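Local coordinates for protein glycoside Hydrolase Family 43_12 (Metagenome, PDB 7JVH) that probably hydrolyses glycosidic bonds in plant-derived xylose- or arabinose-containing sugars, as a family 43 glycoside hydrolase whose five-bladed beta-propeller is joined to a beta-sandwich domain, at residues T140-P145 / G170-S175; N77-M82 / A119-P124; T134-T139 / N149-T154; D163-H168 / E212-I217. All coordinates share one frame; numbering follows the deposited sequence.

Contact 1. Residues T140-P145 / G170-S175; sequences TEFCAP and GGIDPS
T140 reaches across to I172 and P174 with a branched side chain whose two tips do different work. CB points at the loop and forks into OG1 and CG2. The hydroxyl lies anti to the carbonyl carbon (chi1 -47°), and this turns it into the bend of the loop: OG1 sits 3.5 Å from I172 CA and equally close to P174 CD. Its polar need is met by a hydrogen bond to OD1 of N149 on the next strand. The methyl CG2 comes 4.0 Å from G171 O and also packs over one face of the F142 ring, toward the rim. This is blade-to-blade packing in the five-bladed propeller of family 43, in which strand 134-142 of one blade meets the loop that leads into strand 175-178, the first of the next. F142 is the centre of an inverse gamma turn, with C143 N bonded to E141 O at 3.0 Å. Its ring presents an edge to I172, where CE2 lies 3.7 Å from the CG2 methyl and the two side chains cross at about a right angle. Just beyond, D173 turns its carboxylate to the backbone N of G240 and to a bound glycerol, probably from the crystallisation liquor, while G171 O is hydrogen-bonded by N149 ND2.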
loop_
_atom_site.group_PDB
_atom_site.type_symbol
_atom_site.label_atom_id
_atom_site.label_comp_id
_atom_site.label_asym_id
_atom_site.label_seq_id
_atom_site.Cartn_x
_atom_site.Cartn_y
_atom_site.Cartn_z
ATOM N N THR A 140 13.512 -3.206 -1.486
ATOM C CA THR A 140 14.418 -2.170 -0.999
ATOM C C THR A 140 13.808 -1.544 0.258
ATOM O O THR A 140 12.654 -1.090 0.255
ATOM C CB THR A 140 14.643 -1.067 -2.041
ATOM O OG1 THR A 140 14.918 -1.653 -3.316
ATOM C CG2 THR A 140 15.827 -0.205 -1.674
ATOM N N GLU A 141 14.588 -1.542 1.338
ATOM C CA GLU A 141 14.159 -1.039 2.634
ATOM C C GLU A 141 14.988 0.204 2.980
ATOM O O GLU A 141 16.057 0.086 3.534
ATOM C CB GLU A 141 14.307 -2.136 3.705
ATOM C CG GLU A 141 14.119 -1.665 5.154
ATOM C CD GLU A 141 13.891 -2.796 6.123
ATOM O OE1 GLU A 141 12.743 -3.180 6.307
ATOM O OE2 GLU A 141 14.860 -3.302 6.707
ATOM N N PHE A 142 14.458 1.383 2.621
ATOM C CA PHE A 142 15.072 2.680 2.864
ATOM C C PHE A 142 14.750 3.156 4.263
ATOM O O PHE A 142 14.098 4.172 4.447
ATOM C CB PHE A 142 14.604 3.719 1.832
ATOM C CG PHE A 142 15.190 3.523 0.456
ATOM C CD1 PHE A 142 16.586 3.461 0.271
ATOM C CD2 PHE A 142 14.377 3.414 -0.664
ATOM C CE1 PHE A 142 17.128 3.300 -0.992
ATOM C CE2 PHE A 142 14.935 3.256 -1.940
ATOM C CZ PHE A 142 16.305 3.209 -2.097
ATOM N N CYS A 143 15.198 2.372 5.245
ATOM C CA CYS A 143 15.148 2.678 6.668
ATOM C C CYS A 143 15.843 1.507 7.366
ATOM O O CYS A 143 16.263 0.568 6.700
ATOM C CB CYS A 143 13.706 2.906 7.168
ATOM S SG CYS A 143 12.674 1.433 7.440
ATOM N N ALA A 144 15.976 1.578 8.696
ATOM C CA ALA A 144 16.601 0.514 9.484
ATOM C C ALA A 144 15.741 -0.753 9.464
ATOM O O ALA A 144 14.528 -0.664 9.276
ATOM C CB ALA A 144 16.827 1.003 10.908
ATOM N N PRO A 145 16.305 -1.973 9.656
ATOM C CA PRO A 145 17.748 -2.176 9.851
ATOM C C PRO A 145 18.646 -2.181 8.595
ATOM O O PRO A 145 19.843 -2.051 8.731
ATOM C CB PRO A 145 17.799 -3.582 10.474
ATOM C CG PRO A 145 16.605 -4.284 9.902
ATOM C CD PRO A 145 15.544 -3.230 9.761
ATOM N N GLY A 170 22.880 -1.280 -5.588
ATOM C CA GLY A 170 22.057 -0.100 -5.424
ATOM C C GLY A 170 20.790 -0.142 -6.259
ATOM O O GLY A 170 20.462 -1.156 -6.847
ATOM N N GLY A 171 20.083 0.985 -6.311
ATOM C CA GLY A 171 18.850 1.121 -7.058
ATOM C C GLY A 171 17.695 0.450 -6.338
ATOM O O GLY A 171 17.811 0.042 -5.159
ATOM N N ILE A 172 16.576 0.309 -7.062
ATOM C CA ILE A 172 15.334 -0.250 -6.503
ATOM C C ILE A 172 14.730 -1.334 -7.391
ATOM O O ILE A 172 15.257 -1.647 -8.469
ATOM C CB ILE A 172 14.295 0.870 -6.309
ATOM C CG1 ILE A 172 13.890 1.483 -7.663
ATOM C CG2 ILE A 172 14.859 1.940 -5.364
ATOM C CD1 ILE A 172 12.897 2.611 -7.529
ATOM N N ASP A 173 13.618 -1.901 -6.917
ATOM C CA ASP A 173 12.802 -2.876 -7.637
ATOM C C ASP A 173 13.575 -4.151 -7.938
ATOM O O ASP A 173 13.595 -4.613 -9.076
ATOM C CB ASP A 173 12.199 -2.257 -8.891
ATOM C CG ASP A 173 11.281 -1.094 -8.570
ATOM O OD1 ASP A 173 11.151 -0.749 -7.367
ATOM O OD2 ASP A 173 10.701 -0.510 -9.523
ATOM N N PRO A 174 14.209 -4.772 -6.922
ATOM C CA PRO A 174 14.835 -6.082 -7.102
ATOM C C PRO A 174 13.806 -7.167 -7.433
ATOM O O PRO A 174 12.652 -7.074 -7.030
ATOM C CB PRO A 174 15.443 -6.352 -5.724
ATOM C CG PRO A 174 14.637 -5.520 -4.781
ATOM C CD PRO A 174 14.298 -4.278 -5.542
ATOM N N SER A 175 14.245 -8.200 -8.154
ATOM C CA SER A 175 13.384 -9.317 -8.530
ATOM C C SER A 175 14.253 -10.486 -8.977
ATOM O O SER A 175 15.120 -10.336 -9.824
ATOM C CB SER A 175 12.422 -8.870 -9.639
ATOM O OG SER A 175 11.512 -9.860 -10.010
#

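Contact 2. Residues N77-M82 / A119-P124; sequences NSSFAM and AGIYAP
F80 and I121 form one antiparallel, hydrogen-bonded bridge in which each backbone serves the other. I121 N gives a nearly straight bond (171°) to F80 O at 3.2 Å, and F80 N returns one to I121 O at 3.1 Å. The same I121 O also takes a weak bond from S79 N at 3.4 Å, so two amides converge on it, and the F80 ring lies with its face centred over this oxygen. A119 O meets F80 differently, through a CH...O contact with F80 CA and at the ring edge, 3.2 Å from CD1. The Y122 ring lies obliquely to that of F80, with Y122 CD1 3.8 Å from F80 CE1. Were F80 an alanine, A119 O and I121 O would probably lose the ring beside them and a gap would open next to Y122. In the propeller, the loop that follows strand 72-76 of one blade is thereby held against strand 120-129, the first of the next, and a type II' turn from S79 to M82 gives the loop its shape. G120 lies so close to F80 O that a CB on it would clash. The hydroxyls have partners beyond the loop and strand: S78 OG with D63, S79 OG with V86 N, and Y122 OH with S118 O. N77 ND2 is shared between T336 OG1 and P62 O. P124 CD packs 3.3 Å from S78 N.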
loop_
_atom_site.group_PDB
_atom_site.type_symbol
_atom_site.label_atom_id
_atom_site.label_comp_id
_atom_site.label_asym_id
_atom_site.label_seq_id
_atom_site.Cartn_x
_atom_site.Cartn_y
_atom_site.Cartn_z
ATOM N N ASN A 77 2.452 -6.251 -1.540
ATOM C CA ASN A 77 2.454 -4.826 -1.859
ATOM C C ASN A 77 3.514 -4.046 -1.047
ATOM O O ASN A 77 3.941 -4.477 0.033
ATOM C CB ASN A 77 1.073 -4.243 -1.556
ATOM C CG ASN A 77 -0.043 -4.956 -2.305
ATOM O OD1 ASN A 77 -0.735 -5.840 -1.770
ATOM N ND2 ASN A 77 -0.229 -4.565 -3.560
ATOM N N SER A 78 3.930 -2.896 -1.583
ATOM C CA SER A 78 4.770 -1.950 -0.878
ATOM C C SER A 78 3.954 -1.272 0.220
ATOM O O SER A 78 2.733 -1.252 0.158
ATOM C CB SER A 78 5.351 -0.907 -1.839
ATOM O OG SER A 78 4.368 -0.337 -2.663
ATOM N N SER A 79 4.645 -0.737 1.238
ATOM C CA SER A 79 4.005 -0.174 2.418
ATOM C C SER A 79 4.712 1.008 3.072
ATOM O O SER A 79 4.169 1.623 3.999
ATOM C CB SER A 79 3.774 -1.272 3.462
ATOM O OG SER A 79 4.945 -2.021 3.710
ATOM N N PHE A 80 5.940 1.304 2.637
ATOM C CA PHE A 80 6.660 2.511 3.046
ATOM C C PHE A 80 6.887 2.523 4.576
ATOM O O PHE A 80 7.489 1.580 5.091
ATOM C CB PHE A 80 5.966 3.725 2.391
ATOM C CG PHE A 80 5.856 3.558 0.906
ATOM C CD1 PHE A 80 6.916 3.895 0.084
ATOM C CD2 PHE A 80 4.752 2.961 0.337
ATOM C CE1 PHE A 80 6.856 3.694 -1.278
ATOM C CE2 PHE A 80 4.706 2.748 -1.044
ATOM C CZ PHE A 80 5.761 3.114 -1.839
ATOM N N ALA A 81 6.396 3.531 5.298
ATOM C CA ALA A 81 6.655 3.639 6.746
ATOM C C ALA A 81 5.660 2.954 7.687
ATOM O O ALA A 81 5.754 3.087 8.908
ATOM C CB ALA A 81 6.820 5.106 7.135
HETATM N N MSE A 82 4.691 2.231 7.122
HETATM C CA MSE A 82 3.664 1.575 7.919
HETATM C C MSE A 82 4.256 0.304 8.517
HETATM O O MSE A 82 5.153 -0.299 7.926
HETATM C CB MSE A 82 2.433 1.267 7.059
HETATM C CG MSE A 82 1.769 2.495 6.447
HETATM SE SE MSE A 82 0.283 1.940 5.260
HETATM C CE MSE A 82 -0.490 3.461 4.280
ATOM N N ALA A 119 9.694 6.875 2.203
ATOM C CA ALA A 119 10.859 5.998 2.213
ATOM C C ALA A 119 10.374 4.597 2.629
ATOM O O ALA A 119 9.306 4.185 2.224
ATOM C CB ALA A 119 11.929 6.557 3.165
ATOM N N GLY A 120 11.161 3.883 3.446
ATOM C CA GLY A 120 10.783 2.585 3.965
ATOM C C GLY A 120 10.746 1.531 2.863
ATOM O O GLY A 120 11.654 1.449 2.022
ATOM N N ILE A 121 9.674 0.730 2.861
ATOM C CA ILE A 121 9.552 -0.432 1.975
ATOM C C ILE A 121 9.012 -0.051 0.595
ATOM O O ILE A 121 7.839 0.272 0.437
ATOM C CB ILE A 121 8.644 -1.502 2.592
ATOM C CG1 ILE A 121 9.175 -1.957 3.953
ATOM C CG2 ILE A 121 8.513 -2.680 1.643
ATOM C CD1 ILE A 121 10.550 -2.576 3.931
ATOM N N TYR A 122 9.896 -0.110 -0.408
ATOM C CA TYR A 122 9.547 0.152 -1.808
ATOM C C TYR A 122 8.963 -1.131 -2.471
ATOM O O TYR A 122 8.608 -2.098 -1.782
ATOM C CB TYR A 122 10.765 0.714 -2.554
ATOM C CG TYR A 122 10.939 2.220 -2.387
ATOM C CD1 TYR A 122 10.577 2.873 -1.193
ATOM C CD2 TYR A 122 11.471 2.994 -3.411
ATOM C CE1 TYR A 122 10.739 4.246 -1.044
ATOM C CE2 TYR A 122 11.604 4.374 -3.265
ATOM C CZ TYR A 122 11.240 4.991 -2.075
ATOM O OH TYR A 122 11.364 6.350 -1.956
ATOM N N ALA A 123 8.833 -1.108 -3.801
ATOM C CA ALA A 123 8.241 -2.208 -4.564
ATOM C C ALA A 123 8.703 -3.582 -4.099
ATOM O O ALA A 123 9.893 -3.873 -4.086
ATOM C CB ALA A 123 8.535 -2.044 -6.040
ATOM N N PRO A 124 7.781 -4.456 -3.657
ATOM C CA PRO A 124 8.110 -5.844 -3.351
ATOM C C PRO A 124 8.073 -6.738 -4.592
ATOM O O PRO A 124 7.345 -6.430 -5.543
ATOM C CB PRO A 124 6.978 -6.236 -2.401
ATOM C CG PRO A 124 5.817 -5.462 -2.883
ATOM C CD PRO A 124 6.369 -4.144 -3.371
#

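Contact 3. Residues T134-T139 / N149-T154; sequences TFYMIT and NMVVKT
Strands 134-139 and 149-154 run antiparallel, their axes 4.6 Å apart and their directions 160° apart, and six backbone hydrogen bonds join F135 with T154, M137 with V152, and T139 with M150. The central pair is even, with M137 N to V152 O and V152 N to M137 O both at 2.8 Å. At the F135 end the exchange is lopsided: F135 N lies 2.8 Å from T154 O, but T154 N reaches F135 O only at 3.3 Å and from well above the carbonyl plane. These are the two middle strands of a four-stranded propeller blade, joined as a hairpin. On one face Y136 and K153 lie side by side and point the same way. The lysine chain runs alongside the ring, CD 3.2 Å from Y136 CE2, and bends at chi3 (-64°) before its ammonium reaches a salt bridge with D214. Next to them V151 sets its CG2 methyl at the edge of the Y136 ring and 3.8 Å from I138 CB. The opposite face is made by F135, M137, T139, M150, V152 and T154. There T139 turns its hydroxyl anti to the backbone N (chi1 -172°), toward A123 O on the neighbouring strand, and this leaves CG2 4.0 Å from the selenium of M150, a selenomethionine. V152 CG2 rests on M137 CB. The backbone bonds thus set the register, while the side chains meet through apolar atoms and K153, T139 and Y136 use their polar ends to join the hairpin to D214, A123 and N132.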
loop_
_atom_site.group_PDB
_atom_site.type_symbol
_atom_site.label_atom_id
_atom_site.label_comp_id
_atom_site.label_asym_id
_atom_site.label_seq_id
_atom_site.Cartn_x
_atom_site.Cartn_y
_atom_site.Cartn_z
ATOM N N THR A 134 11.096 -23.146 -1.975
ATOM C CA THR A 134 11.341 -22.033 -1.065
ATOM C C THR A 134 10.753 -20.754 -1.608
ATOM O O THR A 134 10.845 -20.491 -2.805
ATOM C CB THR A 134 12.853 -21.792 -0.824
ATOM O OG1 THR A 134 13.497 -23.029 -0.476
ATOM C CG2 THR A 134 13.059 -20.782 0.315
ATOM N N PHE A 135 10.161 -19.967 -0.705
ATOM C CA PHE A 135 9.615 -18.645 -1.019
ATOM C C PHE A 135 10.657 -17.547 -0.739
ATOM O O PHE A 135 11.533 -17.697 0.109
ATOM C CB PHE A 135 8.332 -18.389 -0.227
ATOM C CG PHE A 135 7.161 -19.239 -0.658
ATOM C CD1 PHE A 135 6.989 -20.536 -0.156
ATOM C CD2 PHE A 135 6.221 -18.746 -1.552
ATOM C CE1 PHE A 135 5.916 -21.311 -0.549
ATOM C CE2 PHE A 135 5.144 -19.518 -1.949
ATOM C CZ PHE A 135 4.990 -20.802 -1.448
ATOM N N TYR A 136 10.521 -16.433 -1.466
ATOM C CA TYR A 136 11.427 -15.286 -1.433
ATOM C C TYR A 136 10.601 -14.003 -1.508
ATOM O O TYR A 136 9.772 -13.845 -2.401
ATOM C CB TYR A 136 12.370 -15.338 -2.636
ATOM C CG TYR A 136 13.409 -16.432 -2.582
ATOM C CD1 TYR A 136 13.152 -17.705 -3.098
ATOM C CD2 TYR A 136 14.662 -16.186 -2.036
ATOM C CE1 TYR A 136 14.107 -18.700 -3.046
ATOM C CE2 TYR A 136 15.639 -17.177 -1.989
ATOM C CZ TYR A 136 15.355 -18.436 -2.492
ATOM O OH TYR A 136 16.299 -19.428 -2.459
HETATM N N MSE A 137 10.820 -13.098 -0.554
HETATM C CA MSE A 137 10.294 -11.744 -0.639
HETATM C C MSE A 137 11.478 -10.782 -0.694
HETATM O O MSE A 137 12.198 -10.626 0.292
HETATM C CB MSE A 137 9.385 -11.454 0.562
HETATM C CG MSE A 137 8.411 -10.317 0.339
HETATM SE SE MSE A 137 9.304 -8.584 0.266
HETATM C CE MSE A 137 9.135 -8.178 -1.588
ATOM N N ILE A 138 11.680 -10.157 -1.859
ATOM C CA ILE A 138 12.813 -9.272 -2.080
ATOM C C ILE A 138 12.353 -7.831 -2.372
ATOM O O ILE A 138 11.479 -7.598 -3.197
ATOM C CB ILE A 138 13.721 -9.810 -3.216
ATOM C CG1 ILE A 138 15.036 -9.038 -3.272
ATOM C CG2 ILE A 138 13.026 -9.746 -4.565
ATOM C CD1 ILE A 138 16.027 -9.614 -4.275
ATOM N N THR A 139 12.998 -6.865 -1.708
ATOM C CA THR A 139 12.621 -5.456 -1.778
ATOM C C THR A 139 13.778 -4.515 -1.410
ATOM O O THR A 139 14.874 -4.967 -1.076
ATOM C CB THR A 139 11.424 -5.202 -0.841
ATOM O OG1 THR A 139 10.928 -3.878 -1.039
ATOM C CG2 THR A 139 11.811 -5.394 0.603
ATOM N N ASN A 149 18.645 -2.742 -0.439
ATOM C CA ASN A 149 18.137 -3.958 -1.042
ATOM C C ASN A 149 18.355 -5.182 -0.154
ATOM O O ASN A 149 19.442 -5.380 0.392
ATOM C CB ASN A 149 18.805 -4.124 -2.406
ATOM C CG ASN A 149 18.227 -3.190 -3.440
ATOM O OD1 ASN A 149 16.994 -3.079 -3.558
ATOM N ND2 ASN A 149 19.101 -2.537 -4.217
HETATM N N MSE A 150 17.297 -5.993 -0.013
HETATM C CA MSE A 150 17.296 -7.086 0.944
HETATM C C MSE A 150 16.254 -8.122 0.547
HETATM O O MSE A 150 15.286 -7.797 -0.134
HETATM C CB MSE A 150 17.005 -6.560 2.355
HETATM C CG MSE A 150 15.626 -5.956 2.528
HETATM SE SE MSE A 150 14.332 -7.322 3.094
HETATM C CE MSE A 150 13.460 -6.632 4.720
ATOM N N VAL A 151 16.453 -9.359 1.014
ATOM C CA VAL A 151 15.533 -10.452 0.754
ATOM C C VAL A 151 15.248 -11.239 2.039
ATOM O O VAL A 151 16.130 -11.397 2.884
ATOM C CB VAL A 151 16.064 -11.382 -0.374
ATOM C CG1 VAL A 151 17.356 -12.064 0.016
ATOM C CG2 VAL A 151 15.019 -12.421 -0.765
ATOM N N VAL A 152 14.002 -11.701 2.184
ATOM C CA VAL A 152 13.595 -12.613 3.256
ATOM C C VAL A 152 12.993 -13.891 2.651
ATOM O O VAL A 152 12.470 -13.874 1.535
ATOM C CB VAL A 152 12.592 -11.961 4.233
ATOM C CG1 VAL A 152 13.173 -10.705 4.868
ATOM C CG2 VAL A 152 11.301 -11.617 3.538
ATOM N N LYS A 153 13.079 -14.990 3.405
ATOM C CA LYS A 153 12.733 -16.324 2.922
ATOM C C LYS A 153 11.829 -17.081 3.876
ATOM O O LYS A 153 11.790 -16.794 5.060
ATOM C CB LYS A 153 14.003 -17.150 2.700
ATOM C CG LYS A 153 14.977 -16.523 1.729
ATOM C CD LYS A 153 15.977 -17.518 1.175
ATOM C CE LYS A 153 16.893 -18.112 2.203
ATOM N NZ LYS A 153 17.782 -19.094 1.538
ATOM N N THR A 154 11.126 -18.080 3.333
ATOM C CA THR A 154 10.282 -18.987 4.108
ATOM C C THR A 154 9.929 -20.237 3.314
ATOM O O THR A 154 9.898 -20.212 2.086
ATOM C CB THR A 154 8.977 -18.306 4.570
ATOM O OG1 THR A 154 8.271 -19.194 5.436
ATOM C CG2 THR A 154 8.085 -17.954 3.398
#

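Contact 4. Residues D163-H168 / E212-I217; sequences DPFNLH and EKDQII
Q215 lays its amide over the imidazole of H168, with NE2 3.0 Å above the ring plane near its centre and the two planes only 20° apart. The chain gets there by running out anti to the backbone N (chi1 -175°) and then bending at chi2, which brings the flat group back over the ring. Both amide atoms also bind backbone. OE1 accepts from H168 N at 2.9 Å, a good bond with an angle of 158°, and from I216 N at 3.2 Å; NE2 gives a weak bond to N166 O at 3.0 Å. The amide bridges the two backbones where the outermost strands of neighbouring propeller blades, 165-166 and 215-226, come together with their touching parts running nearly parallel. A leucine in place of Q215 would probably leave H168 N and N166 O without these partners and take the flat amide from over the imidazole. The turn leading into strand 215-226 carries a G1 beta bulge, in which D214 and Q215 both face D210. D214 CB sits over a face of the F165 ring, 4.1 Å from its centroid, as a CH-pi contact. The carboxylate follows above the same face, offset toward the rim, with OD2 3.9 Å from F165 CZ; K153 pairs with this oxygen, and OD1 takes the hydroxyl of Y209. L167 brings CD2 to 3.4 Å from D214 O, and it also packs on V151 and I138 of its own sheet.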
loop_
_atom_site.group_PDB
_atom_site.type_symbol
_atom_site.label_atom_id
_atom_site.label_comp_id
_atom_site.label_asym_id
_atom_site.label_seq_id
_atom_site.Cartn_x
_atom_site.Cartn_y
_atom_site.Cartn_z
ATOM N N ASP A 163 14.754 -13.318 8.977
ATOM C CA ASP A 163 15.340 -11.988 9.063
ATOM C C ASP A 163 15.989 -11.659 7.719
ATOM O O ASP A 163 16.250 -12.555 6.916
ATOM C CB ASP A 163 16.340 -11.903 10.221
ATOM C CG ASP A 163 15.659 -11.684 11.569
ATOM O OD1 ASP A 163 14.510 -11.213 11.606
ATOM O OD2 ASP A 163 16.266 -11.986 12.608
ATOM N N PRO A 164 16.235 -10.367 7.411
ATOM C CA PRO A 164 16.719 -9.982 6.084
ATOM C C PRO A 164 18.125 -10.492 5.753
ATOM O O PRO A 164 18.941 -10.683 6.647
ATOM C CB PRO A 164 16.714 -8.443 6.143
ATOM C CG PRO A 164 15.926 -8.068 7.355
ATOM C CD PRO A 164 16.046 -9.218 8.311
ATOM N N PHE A 165 18.377 -10.732 4.464
ATOM C CA PHE A 165 19.707 -10.937 3.919
ATOM C C PHE A 165 19.991 -9.645 3.171
ATOM O O PHE A 165 19.269 -9.296 2.239
ATOM C CB PHE A 165 19.730 -12.121 2.936
ATOM C CG PHE A 165 19.601 -13.459 3.596
ATOM C CD1 PHE A 165 18.347 -14.011 3.841
ATOM C CD2 PHE A 165 20.727 -14.171 3.979
ATOM C CE1 PHE A 165 18.232 -15.259 4.451
ATOM C CE2 PHE A 165 20.612 -15.406 4.595
ATOM C CZ PHE A 165 19.369 -15.951 4.832
ATOM N N ASN A 166 21.027 -8.914 3.587
ATOM C CA ASN A 166 21.400 -7.643 2.943
ATOM C C ASN A 166 22.074 -7.954 1.606
ATOM O O ASN A 166 23.015 -8.750 1.559
ATOM C CB ASN A 166 22.329 -6.818 3.845
ATOM C CG ASN A 166 21.581 -5.982 4.889
ATOM O OD1 ASN A 166 20.559 -5.384 4.569
ATOM N ND2 ASN A 166 22.055 -5.967 6.143
ATOM N N LEU A 167 21.581 -7.330 0.529
ATOM C CA LEU A 167 22.113 -7.534 -0.814
ATOM C C LEU A 167 22.927 -6.324 -1.277
ATOM O O LEU A 167 22.548 -5.173 -1.053
ATOM C CB LEU A 167 20.977 -7.818 -1.793
ATOM C CG LEU A 167 19.983 -8.892 -1.335
ATOM C CD1 LEU A 167 18.777 -8.914 -2.254
ATOM C CD2 LEU A 167 20.638 -10.264 -1.267
ATOM N N HIS A 168 24.041 -6.605 -1.964
ATOM C CA HIS A 168 25.091 -5.622 -2.242
ATOM C C HIS A 168 24.988 -5.013 -3.646
ATOM O O HIS A 168 25.903 -5.154 -4.465
ATOM C CB HIS A 168 26.468 -6.261 -2.038
ATOM C CG HIS A 168 26.703 -6.760 -0.644
ATOM N ND1 HIS A 168 27.636 -7.730 -0.345
ATOM C CD2 HIS A 168 26.128 -6.417 0.534
ATOM C CE1 HIS A 168 27.631 -7.961 0.953
ATOM N NE2 HIS A 168 26.724 -7.177 1.511
ATOM N N GLU A 212 23.139 -20.465 -2.178
ATOM C CA GLU A 212 23.731 -20.843 -0.894
ATOM C C GLU A 212 23.924 -19.620 -0.006
ATOM O O GLU A 212 23.470 -19.605 1.128
ATOM C CB GLU A 212 25.045 -21.595 -1.098
ATOM C CG GLU A 212 24.869 -22.883 -1.894
ATOM C CD GLU A 212 24.805 -22.675 -3.411
ATOM O OE1 GLU A 212 25.556 -21.817 -3.925
ATOM O OE2 GLU A 212 23.987 -23.344 -4.081
ATOM N N LYS A 213 24.561 -18.580 -0.553
ATOM C CA LYS A 213 24.929 -17.375 0.194
ATOM C C LYS A 213 23.849 -16.279 0.221
ATOM O O LYS A 213 23.941 -15.358 1.019
ATOM C CB LYS A 213 26.239 -16.797 -0.368
ATOM C CG LYS A 213 27.560 -17.127 0.393
ATOM C CD LYS A 213 27.823 -18.612 0.667
ATOM C CE LYS A 213 28.289 -18.856 2.108
ATOM N NZ LYS A 213 27.205 -18.485 3.082
ATOM N N ASP A 214 22.847 -16.386 -0.653
ATOM C CA ASP A 214 21.812 -15.363 -0.812
ATOM C C ASP A 214 22.457 -13.993 -1.009
ATOM O O ASP A 214 22.267 -13.073 -0.220
ATOM C CB ASP A 214 20.844 -15.374 0.373
ATOM C CG ASP A 214 19.893 -16.559 0.344
ATOM O OD1 ASP A 214 19.114 -16.678 -0.616
ATOM O OD2 ASP A 214 19.928 -17.369 1.282
ATOM N N GLN A 215 23.249 -13.898 -2.078
ATOM C CA GLN A 215 23.999 -12.706 -2.442
ATOM C C GLN A 215 24.337 -12.792 -3.930
ATOM O O GLN A 215 24.528 -13.894 -4.457
ATOM C CB GLN A 215 25.284 -12.612 -1.605
ATOM C CG GLN A 215 26.088 -11.339 -1.816
ATOM C CD GLN A 215 25.319 -10.096 -1.422
ATOM O OE1 GLN A 215 24.708 -9.434 -2.280
ATOM N NE2 GLN A 215 25.335 -9.768 -0.125
ATOM N N ILE A 216 24.389 -11.631 -4.598
ATOM C CA ILE A 216 24.811 -11.551 -5.990
ATOM C C ILE A 216 26.278 -11.977 -6.110
ATOM O O ILE A 216 27.036 -11.850 -5.144
ATOM C CB ILE A 216 24.578 -10.139 -6.600
ATOM C CG1 ILE A 216 25.211 -9.003 -5.767
ATOM C CG2 ILE A 216 23.084 -9.865 -6.719
ATOM C CD1 ILE A 216 26.716 -8.889 -5.854
ATOM N N ILE A 217 26.653 -12.527 -7.273
ATOM C CA ILE A 217 28.036 -12.885 -7.559
ATOM C C ILE A 217 28.728 -11.674 -8.183
ATOM O O ILE A 217 28.336 -11.220 -9.260
ATOM C CB ILE A 217 28.165 -14.119 -8.487
ATOM C CG1 ILE A 217 27.661 -15.384 -7.779
ATOM C CG2 ILE A 217 29.619 -14.351 -8.887
ATOM C CD1 ILE A 217 26.178 -15.618 -7.903
#

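In the fold
Followed from the N terminus, contact 2 closes first, a 36-residue loop that brings the first blade's sheet to the first strand of the second. Contact 3 comes next as a tight hairpin within that second sheet. Contact 1 opens inside the strand contact 3 has begun and ends beyond it, so the two cross; contact 4 opens before contact 1 has closed and crosses it in turn, ending in the third sheet. No contact nests within another. Contacts 1 and 4 tie the second blade to the third at different depths, their centres about 12 Å apart, while strand 134-142 bonds contacts 1 and 3 to the strand used by contact 2.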